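Local coordinates for oxidoreductase protein (PDB 5UI9), which probably acts as an NAD-dependent oxidoreductase of the GFO/IDH/MocA family on a small hydroxy-acid or sugar-like substrate, at residues G143-F155 / P242-I255. Residues are numbered along the deposited sequence; the frame is centred on the assembly and turned at random.
Sequences GAIGEPFWGRFSF and PETLIDIDGTQGTI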
ATOM      1  N   GLY A 143      21.921   5.290  -8.073  1.00 49.39           N
ATOM      2  CA  GLY A 143      22.129   3.848  -8.216  1.00 48.58           C
ATOM      3  C   GLY A 143      22.262   3.115  -6.890  1.00 47.56           C
ATOM      4  O   GLY A 143      22.473   1.905  -6.884  1.00 49.35           O
ATOM      5  N   ALA A 144      22.108   3.832  -5.772  1.00 45.59           N
ATOM      6  CA  ALA A 144      22.309   3.282  -4.424  1.00 44.69           C
ATOM      7  C   ALA A 144      21.539   1.986  -4.118  1.00 44.30           C
ATOM      8  O   ALA A 144      22.055   1.114  -3.414  1.00 44.74           O
ATOM      9  CB  ALA A 144      21.970   4.338  -3.379  1.00 43.58           C
ATOM     10  N   ILE A 145      20.317   1.869  -4.638  1.00 43.22           N
ATOM     11  CA  ILE A 145      19.464   0.699  -4.370  1.00 43.75           C
ATOM     12  C   ILE A 145      19.197  -0.175  -5.602  1.00 44.20           C
ATOM     13  O   ILE A 145      18.326  -1.052  -5.559  1.00 41.63           O
ATOM     14  CB  ILE A 145      18.131   1.107  -3.701  1.00 42.63           C
ATOM     15  CG1 ILE A 145      17.221   1.913  -4.640  1.00 42.99           C
ATOM     16  CG2 ILE A 145      18.407   1.888  -2.424  1.00 42.33           C
ATOM     17  CD1 ILE A 145      15.764   1.838  -4.220  1.00 42.45           C
ATOM     18  N   GLY A 146      19.963   0.039  -6.673  1.00 43.98           N
ATOM     19  CA  GLY A 146      19.765  -0.681  -7.927  1.00 45.41           C
ATOM     20  C   GLY A 146      18.543  -0.198  -8.675  1.00 45.00           C
ATOM     21  O   GLY A 146      18.124   0.948  -8.508  1.00 45.34           O
ATOM     22  N   GLU A 147      17.979  -1.072  -9.508  1.00 47.10           N
ATOM     23  CA  GLU A 147      16.795  -0.747 -10.301  1.00 48.50           C
ATOM     24  C   GLU A 147      15.551  -0.871  -9.421  1.00 46.75           C
ATOM     25  O   GLU A 147      15.333  -1.928  -8.833  1.00 46.79           O
ATOM     26  CB  GLU A 147      16.649  -1.692 -11.502  1.00 53.30           C
ATOM     27  CG  GLU A 147      17.796  -1.651 -12.515  1.00 59.17           C
ATOM     28  CD  GLU A 147      17.849  -0.377 -13.366  1.00 63.33           C
ATOM     29  OE1 GLU A 147      16.944   0.487 -13.281  1.00 62.54           O
ATOM     30  OE2 GLU A 147      18.821  -0.242 -14.146  1.00 69.03           O
ATOM     31  N   PRO A 148      14.722   0.189  -9.345  1.00 45.03           N
ATOM     32  CA  PRO A 148      13.479   0.099  -8.559  1.00 43.79           C
ATOM     33  C   PRO A 148      12.462  -0.863  -9.183  1.00 42.00           C
ATOM     34  O   PRO A 148      12.305  -0.869 -10.396  1.00 41.53           O
ATOM     35  CB  PRO A 148      12.943   1.532  -8.590  1.00 42.88           C
ATOM     36  CG  PRO A 148      13.484   2.115  -9.855  1.00 44.00           C
ATOM     37  CD  PRO A 148      14.816   1.466 -10.086  1.00 44.90           C
ATOM     38  N   PHE A 149      11.821  -1.697  -8.364  1.00 40.67           N
ATOM     39  CA  PHE A 149      10.746  -2.590  -8.844  1.00 40.13           C
ATOM     40  C   PHE A 149       9.379  -2.385  -8.170  1.00 38.98           C
ATOM     41  O   PHE A 149       8.355  -2.836  -8.695  1.00 38.49           O
ATOM     42  CB  PHE A 149      11.182  -4.069  -8.766  1.00 40.12           C
ATOM     43  CG  PHE A 149      11.398  -4.591  -7.362  1.00 38.61           C
ATOM     44  CD1 PHE A 149      10.324  -5.027  -6.587  1.00 37.77           C
ATOM     45  CD2 PHE A 149      12.685  -4.686  -6.829  1.00 38.30           C
ATOM     46  CE1 PHE A 149      10.524  -5.515  -5.304  1.00 36.86           C
ATOM     47  CE2 PHE A 149      12.892  -5.180  -5.551  1.00 37.71           C
ATOM     48  CZ  PHE A 149      11.811  -5.603  -4.789  1.00 37.43           C
ATOM     49  N   TRP A 150       9.355  -1.727  -7.014  1.00 36.73           N
ATOM     50  CA  TRP A 150       8.124  -1.549  -6.269  1.00 35.80           C
ATOM     51  C   TRP A 150       8.170  -0.244  -5.507  1.00 34.30           C
ATOM     52  O   TRP A 150       9.227   0.150  -5.018  1.00 34.60           O
ATOM     53  CB  TRP A 150       7.909  -2.710  -5.291  1.00 37.12           C
ATOM     54  CG  TRP A 150       6.573  -2.680  -4.620  1.00 36.51           C
ATOM     55  CD1 TRP A 150       5.402  -3.200  -5.094  1.00 38.02           C
ATOM     56  CD2 TRP A 150       6.265  -2.082  -3.359  1.00 38.07           C
ATOM     57  NE1 TRP A 150       4.384  -2.965  -4.204  1.00 39.70           N
ATOM     58  CE2 TRP A 150       4.887  -2.287  -3.125  1.00 38.25           C
ATOM     59  CE3 TRP A 150       7.022  -1.406  -2.394  1.00 38.58           C
ATOM     60  CZ2 TRP A 150       4.250  -1.831  -1.973  1.00 37.60           C
ATOM     61  CZ3 TRP A 150       6.384  -0.957  -1.240  1.00 37.43           C
ATOM     62  CH2 TRP A 150       5.013  -1.172  -1.045  1.00 36.24           C
ATOM     63  N   GLY A 151       7.023   0.414  -5.385  1.00 33.59           N
ATOM     64  CA  GLY A 151       6.934   1.608  -4.552  1.00 33.35           C
ATOM     65  C   GLY A 151       5.595   1.792  -3.879  1.00 32.54           C
ATOM     66  O   GLY A 151       4.593   1.243  -4.314  1.00 32.92           O
ATOM     67  N   ARG A 152       5.600   2.561  -2.795  1.00 31.81           N
ATOM     68  CA  ARG A 152       4.389   3.065  -2.193  1.00 31.96           C
ATOM     69  C   ARG A 152       4.555   4.549  -1.930  1.00 30.08           C
ATOM     70  O   ARG A 152       5.563   4.964  -1.359  1.00 29.95           O
ATOM     71  CB  ARG A 152       4.087   2.354  -0.877  1.00 33.43           C
ATOM     72  CG  ARG A 152       2.746   2.771  -0.280  1.00 34.82           C
ATOM     73  CD  ARG A 152       2.700   2.597   1.223  1.00 36.28           C
ATOM     74  NE  ARG A 152       1.391   2.970   1.757  1.00 37.18           N
ATOM     75  CZ  ARG A 152       1.091   3.051   3.049  1.00 36.46           C
ATOM     76  NH1 ARG A 152       1.994   2.781   3.983  1.00 39.43           N
ATOM     77  NH2 ARG A 152      -0.126   3.406   3.415  1.00 36.73           N
ATOM     78  N   PHE A 153       3.542   5.322  -2.321  1.00 29.55           N
ATOM     79  CA  PHE A 153       3.488   6.762  -2.125  1.00 28.96           C
ATOM     80  C   PHE A 153       2.183   7.060  -1.391  1.00 29.00           C
ATOM     81  O   PHE A 153       1.107   6.827  -1.935  1.00 28.71           O
ATOM     82  CB  PHE A 153       3.516   7.474  -3.482  1.00 29.59           C
ATOM     83  CG  PHE A 153       4.669   7.061  -4.355  1.00 30.64           C
ATOM     84  CD1 PHE A 153       4.573   5.930  -5.173  1.00 32.03           C
ATOM     85  CD2 PHE A 153       5.854   7.789  -4.358  1.00 30.64           C
ATOM     86  CE1 PHE A 153       5.639   5.536  -5.967  1.00 32.68           C
ATOM     87  CE2 PHE A 153       6.924   7.397  -5.151  1.00 32.07           C
ATOM     88  CZ  PHE A 153       6.816   6.269  -5.955  1.00 32.62           C
ATOM     89  N   SER A 154       2.283   7.589  -0.176  1.00 28.14           N
ATOM     90  CA  SER A 154       1.153   7.639   0.756  1.00 29.29           C
ATOM     91  C   SER A 154       1.003   9.029   1.375  1.00 28.39           C
ATOM     92  O   SER A 154       1.964   9.589   1.886  1.00 29.79           O
ATOM     93  CB  SER A 154       1.361   6.598   1.861  1.00 29.04           C
ATOM     94  OG  SER A 154       0.238   6.520   2.719  1.00 29.05           O
ATOM     95  N   PHE A 155      -0.205   9.582   1.304  1.00 28.55           N
ATOM     96  CA  PHE A 155      -0.539  10.852   1.948  1.00 28.60           C
ATOM     97  C   PHE A 155      -1.848  10.606   2.674  1.00 29.12           C
ATOM     98  O   PHE A 155      -2.918  10.622   2.054  1.00 27.25           O
ATOM     99  CB  PHE A 155      -0.670  11.960   0.892  1.00 28.83           C
ATOM    100  CG  PHE A 155      -0.874  13.352   1.461  1.00 28.98           C
ATOM    101  CD1 PHE A 155      -2.117  13.763   1.938  1.00 28.84           C
ATOM    102  CD2 PHE A 155       0.166  14.279   1.453  1.00 29.22           C
ATOM    103  CE1 PHE A 155      -2.302  15.043   2.440  1.00 29.35           C
ATOM    104  CE2 PHE A 155      -0.018  15.560   1.949  1.00 29.17           C
ATOM    105  CZ  PHE A 155      -1.255  15.941   2.443  1.00 29.24           C
ATOM    106  N   PRO A 242       2.020  18.170   5.781  1.00 32.43           N
ATOM    107  CA  PRO A 242       1.636  17.669   4.459  1.00 31.77           C
ATOM    108  C   PRO A 242       2.676  16.686   3.907  1.00 31.84           C
ATOM    109  O   PRO A 242       3.097  16.786   2.739  1.00 32.99           O
ATOM    110  CB  PRO A 242       1.645  18.956   3.633  1.00 33.06           C
ATOM    111  CG  PRO A 242       2.819  19.699   4.192  1.00 33.25           C
ATOM    112  CD  PRO A 242       2.965  19.291   5.644  1.00 32.56           C
ATOM    113  N   GLU A 243       3.099  15.746   4.744  1.00 30.58           N
ATOM    114  CA  GLU A 243       4.144  14.808   4.371  1.00 30.23           C
ATOM    115  C   GLU A 243       3.595  13.658   3.545  1.00 29.42           C
ATOM    116  O   GLU A 243       2.580  13.052   3.908  1.00 30.07           O
ATOM    117  CB  GLU A 243       4.812  14.225   5.614  1.00 31.55           C
ATOM    118  CG  GLU A 243       5.530  15.241   6.470  1.00 31.65           C
ATOM    119  CD  GLU A 243       5.888  14.686   7.834  1.00 33.66           C
ATOM    120  OE1 GLU A 243       5.599  15.344   8.850  1.00 36.01           O
ATOM    121  OE2 GLU A 243       6.435  13.572   7.896  1.00 32.62           O
ATOM    122  N   THR A 244       4.294  13.350   2.454  1.00 29.24           N
ATOM    123  CA  THR A 244       4.075  12.143   1.671  1.00 28.66           C
ATOM    124  C   THR A 244       5.131  11.103   2.078  1.00 29.73           C
ATOM    125  O   THR A 244       6.336  11.367   1.980  1.00 30.64           O
ATOM    126  CB  THR A 244       4.184  12.436   0.159  1.00 29.17           C
ATOM    127  OG1 THR A 244       3.225  13.438  -0.218  1.00 28.16           O
ATOM    128  CG2 THR A 244       3.946  11.162  -0.666  1.00 29.68           C
ATOM    129  N   LEU A 245       4.675   9.934   2.536  1.00 28.65           N
ATOM    130  CA  LEU A 245       5.561   8.851   2.953  1.00 30.57           C
ATOM    131  C   LEU A 245       5.843   7.945   1.758  1.00 29.45           C
ATOM    132  O   LEU A 245       4.947   7.653   0.972  1.00 29.79           O
ATOM    133  CB  LEU A 245       4.935   8.058   4.113  1.00 31.73           C
ATOM    134  CG  LEU A 245       4.412   8.930   5.263  1.00 33.40           C
ATOM    135  CD1 LEU A 245       3.929   8.066   6.421  1.00 34.78           C
ATOM    136  CD2 LEU A 245       5.466   9.932   5.734  1.00 35.15           C
ATOM    137  N   ILE A 246       7.089   7.511   1.617  1.00 29.41           N
ATOM    138  CA  ILE A 246       7.522   6.816   0.408  1.00 30.73           C
ATOM    139  C   ILE A 246       8.375   5.594   0.735  1.00 31.47           C
ATOM    140  O   ILE A 246       9.362   5.694   1.470  1.00 32.38           O
ATOM    141  CB  ILE A 246       8.274   7.765  -0.559  1.00 31.67           C
ATOM    142  CG1 ILE A 246       7.339   8.899  -1.014  1.00 31.95           C
ATOM    143  CG2 ILE A 246       8.791   6.992  -1.774  1.00 32.97           C
ATOM    144  CD1 ILE A 246       7.987   9.951  -1.878  1.00 32.29           C
ATOM    145  N   ASP A 247       7.963   4.445   0.195  1.00 31.48           N
ATOM    146  CA  ASP A 247       8.755   3.218   0.220  1.00 33.58           C
ATOM    147  C   ASP A 247       9.141   2.910  -1.215  1.00 32.24           C
ATOM    148  O   ASP A 247       8.292   2.985  -2.094  1.00 31.19           O
ATOM    149  CB  ASP A 247       7.944   2.035   0.766  1.00 35.38           C
ATOM    150  CG  ASP A 247       7.393   2.271   2.171  1.00 35.99           C
ATOM    151  OD1 ASP A 247       7.712   3.294   2.813  1.00 37.15           O
ATOM    152  OD2 ASP A 247       6.620   1.412   2.629  1.00 39.08           O
ATOM    153  N   ILE A 248      10.412   2.589  -1.447  1.00 32.31           N
ATOM    154  CA  ILE A 248      10.869   2.064  -2.731  1.00 32.30           C
ATOM    155  C   ILE A 248      11.718   0.827  -2.478  1.00 33.21           C
ATOM    156  O   ILE A 248      12.618   0.866  -1.638  1.00 32.74           O
ATOM    157  CB  ILE A 248      11.741   3.080  -3.512  1.00 33.57           C
ATOM    158  CG1 ILE A 248      11.080   4.468  -3.600  1.00 33.90           C
ATOM    159  CG2 ILE A 248      12.065   2.548  -4.910  1.00 35.03           C
ATOM    160  CD1 ILE A 248       9.869   4.538  -4.502  1.00 33.70           C
ATOM    161  N   ASP A 249      11.445  -0.253  -3.212  1.00 33.83           N
ATOM    162  CA  ASP A 249      12.294  -1.443  -3.204  1.00 34.42           C
ATOM    163  C   ASP A 249      13.020  -1.552  -4.540  1.00 36.24           C
ATOM    164  O   ASP A 249      12.402  -1.428  -5.605  1.00 36.85           O
ATOM    165  CB  ASP A 249      11.466  -2.708  -2.970  1.00 35.25           C
ATOM    166  CG  ASP A 249      10.881  -2.797  -1.565  1.00 34.82           C
ATOM    167  OD1 ASP A 249      11.077  -1.864  -0.749  1.00 32.59           O
ATOM    168  OD2 ASP A 249      10.222  -3.830  -1.283  1.00 35.51           O
ATOM    169  N   GLY A 250      14.330  -1.777  -4.472  1.00 36.84           N
ATOM    170  CA  GLY A 250      15.156  -2.001  -5.653  1.00 38.28           C
ATOM    171  C   GLY A 250      15.929  -3.299  -5.548  1.00 39.27           C
ATOM    172  O   GLY A 250      15.947  -3.948  -4.496  1.00 36.60           O
ATOM    173  N   THR A 251      16.581  -3.668  -6.645  1.00 42.14           N
ATOM    174  CA  THR A 251      17.336  -4.927  -6.721  1.00 44.01           C
ATOM    175  C   THR A 251      18.501  -5.023  -5.723  1.00 45.61           C
ATOM    176  O   THR A 251      18.860  -6.127  -5.309  1.00 45.98           O
ATOM    177  CB  THR A 251      17.896  -5.165  -8.141  1.00 45.08           C
ATOM    178  OG1 THR A 251      18.671  -4.030  -8.542  1.00 45.59           O
ATOM    179  CG2 THR A 251      16.763  -5.395  -9.146  1.00 44.72           C
ATOM    180  N   GLN A 252      19.078  -3.879  -5.346  1.00 47.31           N
ATOM    181  CA  GLN A 252      20.209  -3.826  -4.403  1.00 50.35           C
ATOM    182  C   GLN A 252      19.910  -3.085  -3.088  1.00 48.54           C
ATOM    183  O   GLN A 252      20.828  -2.860  -2.292  1.00 49.12           O
ATOM    184  CB  GLN A 252      21.422  -3.172  -5.080  1.00 53.47           C
ATOM    185  CG  GLN A 252      21.967  -3.935  -6.274  1.00 58.24           C
ATOM    186  CD  GLN A 252      23.037  -3.154  -7.029  1.00 64.22           C
ATOM    187  OE1 GLN A 252      23.597  -2.176  -6.523  1.00 67.45           O
ATOM    188  NE2 GLN A 252      23.324  -3.586  -8.255  1.00 68.02           N
ATOM    189  N   GLY A 253      18.653  -2.708  -2.840  1.00 44.85           N
ATOM    190  CA  GLY A 253      18.348  -1.940  -1.635  1.00 42.17           C
ATOM    191  C   GLY A 253      16.942  -1.401  -1.498  1.00 39.45           C
ATOM    192  O   GLY A 253      16.041  -1.753  -2.264  1.00 39.25           O
ATOM    193  N   THR A 254      16.773  -0.532  -0.504  1.00 38.03           N
ATOM    194  CA  THR A 254      15.490   0.087  -0.188  1.00 36.57           C
ATOM    195  C   THR A 254      15.639   1.559   0.171  1.00 36.30           C
ATOM    196  O   THR A 254      16.661   1.971   0.733  1.00 35.48           O
ATOM    197  CB  THR A 254      14.815  -0.590   1.017  1.00 36.34           C
ATOM    198  OG1 THR A 254      15.735  -0.657   2.115  1.00 37.29           O
ATOM    199  CG2 THR A 254      14.340  -1.980   0.659  1.00 37.05           C
ATOM    200  N   ILE A 255      14.606   2.338  -0.150  1.00 35.21           N
ATOM    201  CA  ILE A 255      14.436   3.685   0.379  1.00 36.24           C
ATOM    202  C   ILE A 255      13.174   3.681   1.234  1.00 35.54           C
ATOM    203  O   ILE A 255      12.143   3.161   0.813  1.00 34.85           O
ATOM    204  CB  ILE A 255      14.291   4.743  -0.743  1.00 36.75           C
ATOM    205  CG1 ILE A 255      15.580   4.851  -1.565  1.00 38.00           C
ATOM    206  CG2 ILE A 255      13.908   6.104  -0.159  1.00 36.86           C
ATOM    207  CD1 ILE A 255      15.417   5.616  -2.869  1.00 37.64           C
TER
HETATM  208  O   HOH W   1       4.569   3.523   4.128  1.00 47.56           O
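Phe-149 meets Asp-249 because its CG lies between the backbone N and the carbonyl carbon (chi1 66°), which swings the ring back across the neighbouring strand and sets CZ 3.4 Å from Asp-249 CB, over one ring face. Trp-150 takes the other course: with CG anti to its N (chi1 -173°), the indole runs alongside Asp-247 and Asp-249, and its edge, at CZ3, meets Asp-247 CB at 3.9 Å. The register slips by one between Pro-148 and Trp-150, so that Phe-149 and Trp-150 both pair with Asp-249, a classic beta bulge. Asp-249 O takes a nearly straight bond from Phe-149 N (2.8 Å, 169°), lying in the carbonyl plane, and a weak one from Trp-150 N. Beyond the bulge, paired bonds join Arg-152 to Asp-247 and Ser-154 to Leu-245.

The face carrying Pro-148, Phe-153, Ile-246 and Ile-248 is apolar in this pair of strands. Here Phe-153 CZ approaches Ile-248 CD1 at 3.8 Å, and from the preceding loop Ile-145 CD1 reaches Ile-248 CG2 at the same distance; helices 131-141 and 175-191 cover this layer. Where strands 245-250 and 253-255 are joined, Thr-251 OG1 accepts the N-H of Glu-147 (3.2 Å).

On the Trp-150 face, Asp-249 OD2 bonds Thr-234 OG1 and forms a salt bridge with Arg-156, both of the second subunit, and Arg-152 NE pairs with Asp-229. One face of this antiparallel pair therefore packs on helices and the other meets the partner subunit, consistent with the open-faced, dimer-forming sheet of the GFO/IDH/MocA C-terminal domain.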